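PDB 3ONQ: regulator of polyketide synthase expression, which is of unknown function but, with a PucR-type C-terminal helix-turn-helix domain, probably binds DNA and regulates transcription, perhaps of polyketide synthase genes. Local coordinates for residues C56-G60 against V105-C111; Y91-L96 against T143-Q148. One frame throughout, in Å; residues are numbered along the deposited sequence.

Contact 1. Residues C56-G60 against V105-C111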
ATOM      1  N   CYS B  56     -13.112 -10.000  11.492  1.00 27.89           N
ATOM      2  CA  CYS B  56     -13.222  -9.301  12.756  1.00 24.62           C
ATOM      3  C   CYS B  56     -14.186  -8.136  12.601  1.00 28.19           C
ATOM      4  O   CYS B  56     -14.528  -7.761  11.475  1.00 25.39           O
ATOM      5  CB  CYS B  56     -11.840  -8.784  13.191  1.00 24.09           C
ATOM      6  SG  CYS B  56     -11.126  -7.520  12.062  1.00 30.12           S
ATOM      7  N   PHE B  57     -14.605  -7.568  13.732  1.00 27.07           N
ATOM      8  CA  PHE B  57     -15.413  -6.357  13.746  1.00 25.28           C
ATOM      9  C   PHE B  57     -15.168  -5.690  15.082  1.00 29.90           C
ATOM     10  O   PHE B  57     -14.614  -6.307  15.997  1.00 25.88           O
ATOM     11  CB  PHE B  57     -16.907  -6.669  13.569  1.00 22.24           C
ATOM     12  CG  PHE B  57     -17.467  -7.589  14.624  1.00 26.25           C
ATOM     13  CD1 PHE B  57     -17.941  -7.082  15.825  1.00 25.80           C
ATOM     14  CD2 PHE B  57     -17.526  -8.956  14.410  1.00 26.80           C
ATOM     15  CE1 PHE B  57     -18.456  -7.929  16.800  1.00 25.46           C
ATOM     16  CE2 PHE B  57     -18.043  -9.807  15.377  1.00 31.66           C
ATOM     17  CZ  PHE B  57     -18.502  -9.295  16.581  1.00 21.87           C
ATOM     18  N   ALA B  58     -15.586  -4.438  15.200  1.00 21.71           N
ATOM     19  CA  ALA B  58     -15.316  -3.683  16.409  1.00 20.73           C
ATOM     20  C   ALA B  58     -16.591  -3.084  16.989  1.00 21.85           C
ATOM     21  O   ALA B  58     -17.535  -2.763  16.259  1.00 24.46           O
ATOM     22  CB  ALA B  58     -14.283  -2.584  16.122  1.00 18.81           C
ATOM     23  N   ILE B  59     -16.608  -2.945  18.308  1.00 22.54           N
ATOM     24  CA  ILE B  59     -17.689  -2.278  19.010  1.00 23.96           C
ATOM     25  C   ILE B  59     -17.027  -1.280  19.931  1.00 29.34           C
ATOM     26  O   ILE B  59     -15.987  -1.589  20.533  1.00 24.75           O
ATOM     27  CB  ILE B  59     -18.497  -3.261  19.873  1.00 28.79           C
ATOM     28  CG1 ILE B  59     -19.104  -4.359  19.007  1.00 32.67           C
ATOM     29  CG2 ILE B  59     -19.603  -2.528  20.620  1.00 25.21           C
ATOM     30  CD1 ILE B  59     -19.853  -5.438  19.813  1.00 36.32           C
ATOM     31  N   GLY B  60     -17.604  -0.086  20.044  1.00 23.31           N
ATOM     32  CA  GLY B  60     -17.023   0.935  20.894  1.00 19.92           C
ATOM     33  C   GLY B  60     -18.089   1.836  21.483  1.00 27.46           C
ATOM     34  O   GLY B  60     -19.142   2.046  20.879  1.00 25.10           O
ATOM     35  N   VAL B 105     -19.764 -15.685  17.324  1.00 30.49           N
ATOM     36  CA  VAL B 105     -19.442 -14.269  17.484  1.00 25.79           C
ATOM     37  C   VAL B 105     -19.652 -13.539  16.165  1.00 29.17           C
ATOM     38  O   VAL B 105     -18.764 -13.509  15.315  1.00 43.27           O
ATOM     39  CB  VAL B 105     -17.995 -14.051  17.939  1.00 28.48           C
ATOM     40  CG1 VAL B 105     -17.743 -12.554  18.174  1.00 31.82           C
ATOM     41  CG2 VAL B 105     -17.704 -14.855  19.197  1.00 26.87           C
ATOM     42  N   THR B 106     -20.845 -12.989  15.982  1.00 28.13           N
ATOM     43  CA  THR B 106     -21.160 -12.174  14.817  1.00 26.50           C
ATOM     44  C   THR B 106     -21.578 -10.781  15.298  1.00 30.62           C
ATOM     45  O   THR B 106     -21.900 -10.604  16.473  1.00 28.84           O
ATOM     46  CB  THR B 106     -22.251 -12.831  13.969  1.00 34.69           C
ATOM     47  OG1 THR B 106     -23.441 -12.997  14.751  1.00 35.13           O
ATOM     48  CG2 THR B 106     -21.763 -14.194  13.475  1.00 26.39           C
ATOM     49  N   PRO B 107     -21.556  -9.783  14.399  1.00 31.85           N
ATOM     50  CA  PRO B 107     -21.669  -8.389  14.840  1.00 32.21           C
ATOM     51  C   PRO B 107     -22.945  -8.050  15.618  1.00 30.02           C
ATOM     52  O   PRO B 107     -22.829  -7.569  16.741  1.00 29.50           O
ATOM     53  CB  PRO B 107     -21.604  -7.600  13.529  1.00 33.67           C
ATOM     54  CG  PRO B 107     -20.824  -8.496  12.608  1.00 31.68           C
ATOM     55  CD  PRO B 107     -21.309  -9.875  12.950  1.00 34.52           C
ATOM     56  N   GLU B 108     -24.125  -8.278  15.049  1.00 27.56           N
ATOM     57  CA  GLU B 108     -25.357  -7.861  15.728  1.00 29.92           C
ATOM     58  C   GLU B 108     -25.580  -8.627  17.035  1.00 27.95           C
ATOM     59  O   GLU B 108     -25.898  -8.031  18.060  1.00 27.12           O
ATOM     60  CB  GLU B 108     -26.579  -7.975  14.808  1.00 28.39           C
ATOM     61  CG  GLU B 108     -26.513  -7.064  13.581  1.00 37.33           C
ATOM     62  CD  GLU B 108     -26.653  -5.571  13.920  1.00 40.70           C
ATOM     63  OE1 GLU B 108     -27.156  -5.239  15.021  1.00 39.78           O
ATOM     64  OE2 GLU B 108     -26.261  -4.727  13.078  1.00 38.43           O
ATOM     65  N   VAL B 109     -25.407  -9.944  16.998  1.00 28.66           N
ATOM     66  CA  VAL B 109     -25.548 -10.759  18.201  1.00 31.13           C
ATOM     67  C   VAL B 109     -24.540 -10.356  19.290  1.00 30.18           C
ATOM     68  O   VAL B 109     -24.878 -10.273  20.470  1.00 28.53           O
ATOM     69  CB  VAL B 109     -25.423 -12.263  17.873  1.00 32.88           C
ATOM     70  CG1 VAL B 109     -25.257 -13.093  19.148  1.00 33.31           C
ATOM     71  CG2 VAL B 109     -26.634 -12.720  17.074  1.00 31.89           C
ATOM     72  N   THR B 110     -23.303 -10.085  18.901  1.00 30.26           N
ATOM     73  CA  THR B 110     -22.310  -9.696  19.893  1.00 29.92           C
ATOM     74  C   THR B 110     -22.651  -8.323  20.464  1.00 27.18           C
ATOM     75  O   THR B 110     -22.558  -8.097  21.664  1.00 34.25           O
ATOM     76  CB  THR B 110     -20.890  -9.672  19.313  1.00 28.72           C
ATOM     77  OG1 THR B 110     -20.562 -10.974  18.826  1.00 31.08           O
ATOM     78  CG2 THR B 110     -19.891  -9.282  20.387  1.00 27.61           C
ATOM     79  N   CYS B 111     -23.063  -7.411  19.596  1.00 26.94           N
ATOM     80  CA  CYS B 111     -23.417  -6.075  20.038  1.00 27.38           C
ATOM     81  C   CYS B 111     -24.579  -6.129  21.034  1.00 35.22           C
ATOM     82  O   CYS B 111     -24.553  -5.457  22.061  1.00 28.62           O
ATOM     83  CB  CYS B 111     -23.739  -5.183  18.843  1.00 30.34           C
ATOM     84  SG  CYS B 111     -24.163  -3.487  19.269  1.00 34.52           S
TER
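Phe57 and Ile59, two residues apart on strand 55-61, point their side chains from the same face of the sheet toward the first turn of helix 107-114 and, with Pro107, account for most of the 259 Å² buried here. The Phe57 ring lies against the residues that lead into the helix. Over one face sits the start of the helix itself: Pro107 CA is 3.8 Å from the ring centroid and 13° off its normal, a CH-pi contact, while the proline ring extends alongside, with Pro107 CG 3.8 Å from Phe57 CD2. Val105 CG1 and Thr106 O close in obliquely, 3.7 and 3.6 Å from Phe57 CZ. At the ring edge is Thr110 OG1, 3.5 Å from Phe57 CZ; this hydroxyl donates a 2.7 Å hydrogen bond to Thr106 O, so its polar end is satisfied within the helix turn where it abuts the aromatic ring. Two residues farther along the strand, Ile59 CD1 lies 3.6 Å from Cys111 CA and 3.9 Å from Thr110 CG2. The strand and helix segments run at 33° to each other with their axes 9.6 Å apart, which allows Phe57 to meet Pro107 and Ile59 to meet Cys111 in succession. This is strand-to-helix packing on one face of an alpha/beta sandwich; Cys56 and Ala58 point to the other face, where helix 132-149 lies. The union across the segments is mainly apolar and aromatic, so it depends on close shape fit, while the Thr110 hydroxyl is already bonded to Thr106 O.

Contact 2. Residues Y91-L96 against T143-Q148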
ATOM      1  N   TYR B  91      -9.646   4.640  24.611  1.00 35.09           N
ATOM      2  CA  TYR B  91      -9.250   5.808  23.854  1.00 32.43           C
ATOM      3  C   TYR B  91     -10.057   6.990  24.348  1.00 37.19           C
ATOM      4  O   TYR B  91     -11.248   7.104  24.068  1.00 34.20           O
ATOM      5  CB  TYR B  91      -9.467   5.559  22.369  1.00 30.91           C
ATOM      6  CG  TYR B  91      -9.103   6.734  21.523  1.00 32.82           C
ATOM      7  CD1 TYR B  91      -7.788   6.960  21.149  1.00 34.59           C
ATOM      8  CD2 TYR B  91     -10.075   7.640  21.117  1.00 35.27           C
ATOM      9  CE1 TYR B  91      -7.452   8.057  20.372  1.00 33.66           C
ATOM     10  CE2 TYR B  91      -9.754   8.722  20.344  1.00 38.54           C
ATOM     11  CZ  TYR B  91      -8.444   8.929  19.974  1.00 36.02           C
ATOM     12  OH  TYR B  91      -8.134  10.021  19.198  1.00 45.16           O
ATOM     13  N   GLY B  92      -9.409   7.866  25.108  1.00 39.32           N
ATOM     14  CA  GLY B  92     -10.132   8.915  25.797  1.00 33.17           C
ATOM     15  C   GLY B  92     -11.094   8.267  26.777  1.00 34.44           C
ATOM     16  O   GLY B  92     -10.706   7.393  27.548  1.00 38.40           O
ATOM     17  N   THR B  93     -12.352   8.684  26.736  1.00 31.98           N
ATOM     18  CA  THR B  93     -13.384   8.085  27.570  1.00 33.87           C
ATOM     19  C   THR B  93     -13.953   6.790  26.969  1.00 32.71           C
ATOM     20  O   THR B  93     -14.748   6.099  27.617  1.00 32.27           O
ATOM     21  CB  THR B  93     -14.560   9.044  27.713  1.00 34.74           C
ATOM     22  OG1 THR B  93     -15.037   9.371  26.402  1.00 37.49           O
ATOM     23  CG2 THR B  93     -14.128  10.318  28.419  1.00 39.30           C
ATOM     24  N   PHE B  94     -13.567   6.468  25.734  1.00 27.24           N
ATOM     25  CA  PHE B  94     -14.151   5.319  25.029  1.00 25.76           C
ATOM     26  C   PHE B  94     -13.415   4.005  25.303  1.00 29.69           C
ATOM     27  O   PHE B  94     -12.198   3.988  25.446  1.00 31.11           O
ATOM     28  CB  PHE B  94     -14.146   5.554  23.520  1.00 26.48           C
ATOM     29  CG  PHE B  94     -14.799   6.832  23.106  1.00 30.91           C
ATOM     30  CD1 PHE B  94     -16.102   7.109  23.474  1.00 34.43           C
ATOM     31  CD2 PHE B  94     -14.115   7.750  22.329  1.00 33.25           C
ATOM     32  CE1 PHE B  94     -16.702   8.286  23.088  1.00 35.22           C
ATOM     33  CE2 PHE B  94     -14.714   8.926  21.942  1.00 32.46           C
ATOM     34  CZ  PHE B  94     -16.003   9.194  22.326  1.00 26.74           C
ATOM     35  N   LEU B  95     -14.171   2.912  25.363  1.00 29.80           N
ATOM     36  CA  LEU B  95     -13.601   1.568  25.321  1.00 28.62           C
ATOM     37  C   LEU B  95     -13.913   0.986  23.948  1.00 29.55           C
ATOM     38  O   LEU B  95     -15.063   1.014  23.511  1.00 29.36           O
ATOM     39  CB  LEU B  95     -14.202   0.687  26.420  1.00 26.75           C
ATOM     40  CG  LEU B  95     -13.680  -0.749  26.531  1.00 33.55           C
ATOM     41  CD1 LEU B  95     -13.691  -1.211  27.966  1.00 37.92           C
ATOM     42  CD2 LEU B  95     -14.493  -1.716  25.650  1.00 34.62           C
ATOM     43  N   LEU B  96     -12.889   0.488  23.260  1.00 23.96           N
ATOM     44  CA  LEU B  96     -13.075  -0.147  21.955  1.00 24.83           C
ATOM     45  C   LEU B  96     -12.691  -1.611  22.064  1.00 26.70           C
ATOM     46  O   LEU B  96     -11.697  -1.948  22.701  1.00 25.64           O
ATOM     47  CB  LEU B  96     -12.224   0.523  20.870  1.00 26.76           C
ATOM     48  CG  LEU B  96     -12.731   1.805  20.207  1.00 30.30           C
ATOM     49  CD1 LEU B  96     -13.105   2.835  21.234  1.00 26.83           C
ATOM     50  CD2 LEU B  96     -11.685   2.361  19.238  1.00 33.94           C
ATOM     51  N   THR B 143     -14.398   2.980  13.985  1.00 21.12           N
ATOM     52  CA  THR B 143     -15.103   3.010  15.264  1.00 22.68           C
ATOM     53  C   THR B 143     -14.683   4.246  16.066  1.00 25.27           C
ATOM     54  O   THR B 143     -15.527   5.008  16.543  1.00 26.60           O
ATOM     55  CB  THR B 143     -14.872   1.730  16.078  1.00 19.42           C
ATOM     56  OG1 THR B 143     -15.446   0.615  15.381  1.00 22.13           O
ATOM     57  CG2 THR B 143     -15.527   1.837  17.452  1.00 19.58           C
HETATM   58  N   MSE B 144     -13.379   4.453  16.195  1.00 26.02           N
HETATM   59  CA  MSE B 144     -12.864   5.653  16.852  1.00 21.82           C
HETATM   60  C   MSE B 144     -13.443   6.948  16.250  1.00 24.88           C
HETATM   61  O   MSE B 144     -13.970   7.791  16.968  1.00 19.56           O
HETATM   62  CB  MSE B 144     -11.343   5.707  16.782  1.00 15.71           C
HETATM   63  CG  MSE B 144     -10.754   7.096  17.181  1.00 23.16           C
HETATM   64 SE   MSE B 144      -8.818   7.094  16.936  0.70 33.54          SE
HETATM   65  CE  MSE B 144      -8.790   7.221  14.985  1.00 25.74           C
ATOM     66  N   PHE B 145     -13.312   7.117  14.941  1.00 20.02           N
ATOM     67  CA  PHE B 145     -13.807   8.333  14.295  1.00 25.29           C
ATOM     68  C   PHE B 145     -15.331   8.513  14.404  1.00 25.34           C
ATOM     69  O   PHE B 145     -15.810   9.639  14.546  1.00 24.08           O
ATOM     70  CB  PHE B 145     -13.390   8.384  12.828  1.00 23.54           C
ATOM     71  CG  PHE B 145     -11.968   8.839  12.605  1.00 25.53           C
ATOM     72  CD1 PHE B 145     -11.591  10.142  12.882  1.00 23.67           C
ATOM     73  CD2 PHE B 145     -11.029   7.975  12.055  1.00 25.29           C
ATOM     74  CE1 PHE B 145     -10.291  10.580  12.649  1.00 23.23           C
ATOM     75  CE2 PHE B 145      -9.736   8.392  11.822  1.00 27.03           C
ATOM     76  CZ  PHE B 145      -9.359   9.694  12.118  1.00 28.19           C
ATOM     77  N   SER B 146     -16.082   7.416  14.321  1.00 21.64           N
ATOM     78  CA  SER B 146     -17.542   7.476  14.458  1.00 20.74           C
ATOM     79  C   SER B 146     -17.932   7.976  15.840  1.00 24.75           C
ATOM     80  O   SER B 146     -18.828   8.801  15.975  1.00 25.46           O
ATOM     81  CB  SER B 146     -18.214   6.114  14.192  1.00 19.39           C
ATOM     82  OG  SER B 146     -18.172   5.775  12.815  1.00 18.96           O
ATOM     83  N   LEU B 147     -17.241   7.490  16.864  1.00 23.68           N
ATOM     84  CA  LEU B 147     -17.563   7.884  18.228  1.00 20.83           C
ATOM     85  C   LEU B 147     -17.216   9.352  18.441  1.00 25.47           C
ATOM     86  O   LEU B 147     -17.958  10.061  19.097  1.00 26.51           O
ATOM     87  CB  LEU B 147     -16.837   6.994  19.248  1.00 23.29           C
ATOM     88  CG  LEU B 147     -17.336   5.539  19.328  1.00 27.03           C
ATOM     89  CD1 LEU B 147     -16.374   4.649  20.143  1.00 23.93           C
ATOM     90  CD2 LEU B 147     -18.757   5.440  19.908  1.00 24.60           C
ATOM     91  N   GLN B 148     -16.094   9.807  17.883  1.00 22.73           N
ATOM     92  CA  GLN B 148     -15.724  11.223  17.961  1.00 27.69           C
ATOM     93  C   GLN B 148     -16.686  12.122  17.161  1.00 26.45           C
ATOM     94  O   GLN B 148     -16.875  13.285  17.486  1.00 25.49           O
ATOM     95  CB  GLN B 148     -14.286  11.434  17.473  1.00 30.77           C
ATOM     96  CG  GLN B 148     -13.226  10.807  18.374  1.00 45.11           C
ATOM     97  CD  GLN B 148     -11.810  11.176  17.967  1.00 63.83           C
ATOM     98  OE1 GLN B 148     -11.455  11.121  16.787  1.00 63.89           O
ATOM     99  NE2 GLN B 148     -10.990  11.560  18.950  1.00 70.56           N
TER
HETATM  100  O   HOH W   1      -8.776  11.239  15.985  1.00 50.55           O
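Tyr91 lays one face of its ring over the selenium of Met144, modelled as selenomethionine: the SE atom stands 3.9 Å from the ring centroid and 23° off the normal, a Met-aromatic contact, and Met144 CG adds a CH-pi approach to the same ring. Tyr91 belongs to a beta hairpin, whose type II' turn runs from Tyr91 to Phe94 and joins strands 86-91 and 94-100. The turn is closed by hydrogen bonds from Tyr91 N to Phe94 O (2.8 Å) and from Phe94 N to Tyr91 O (2.9 Å), with Gly92 taking the positive phi that favours glycine. Tyr91 and Phe94, the first and last residues of the turn, both direct their side chains toward helix 132-149. Phe94 offers a ring face to Leu147, whose CB is 3.9 Å from the ring centroid and 11° off the normal. Farther along the strand Leu96 fits against Thr143, Met144 and Leu147, with Leu96 CD1 3.9 Å from Leu147 CD1. Leu95 faces the other way, onto helix 67-80, so this part of the sheet is sandwiched between two helices. The helix segment runs roughly antiparallel to the strand, at 154°. Beyond the Tyr91 ring, at its hydroxyl, a water donates a 2.8 Å hydrogen bond to Gln148 OE1 and is weakly linked to Tyr91 OH at 3.5 Å.

Overall arrangement
The two contacts lie about 15 Å apart, centre to centre, on one mixed sheet in which strands 55-61 and 94-100 are antiparallel neighbours. Their segments alternate along the chain: 56-60, 91-96, 105-111, then 143-148. Contact 1 packs helix 107-114, which follows strand 94-100 directly, against one face; contact 2 packs helix 132-149 on the other. They meet by packing: Thr143 OG1, hydrogen-bonded to Ala139 O, lies 3.5 Å from Ala58 CB, and Leu147 CD2 comes within 3.6 Å of Gly60 O. Together they unite distant parts of the chain in the alpha-beta-alpha sandwich of a protein that also carries a C-terminal, putatively DNA-binding, helix-turn-helix domain.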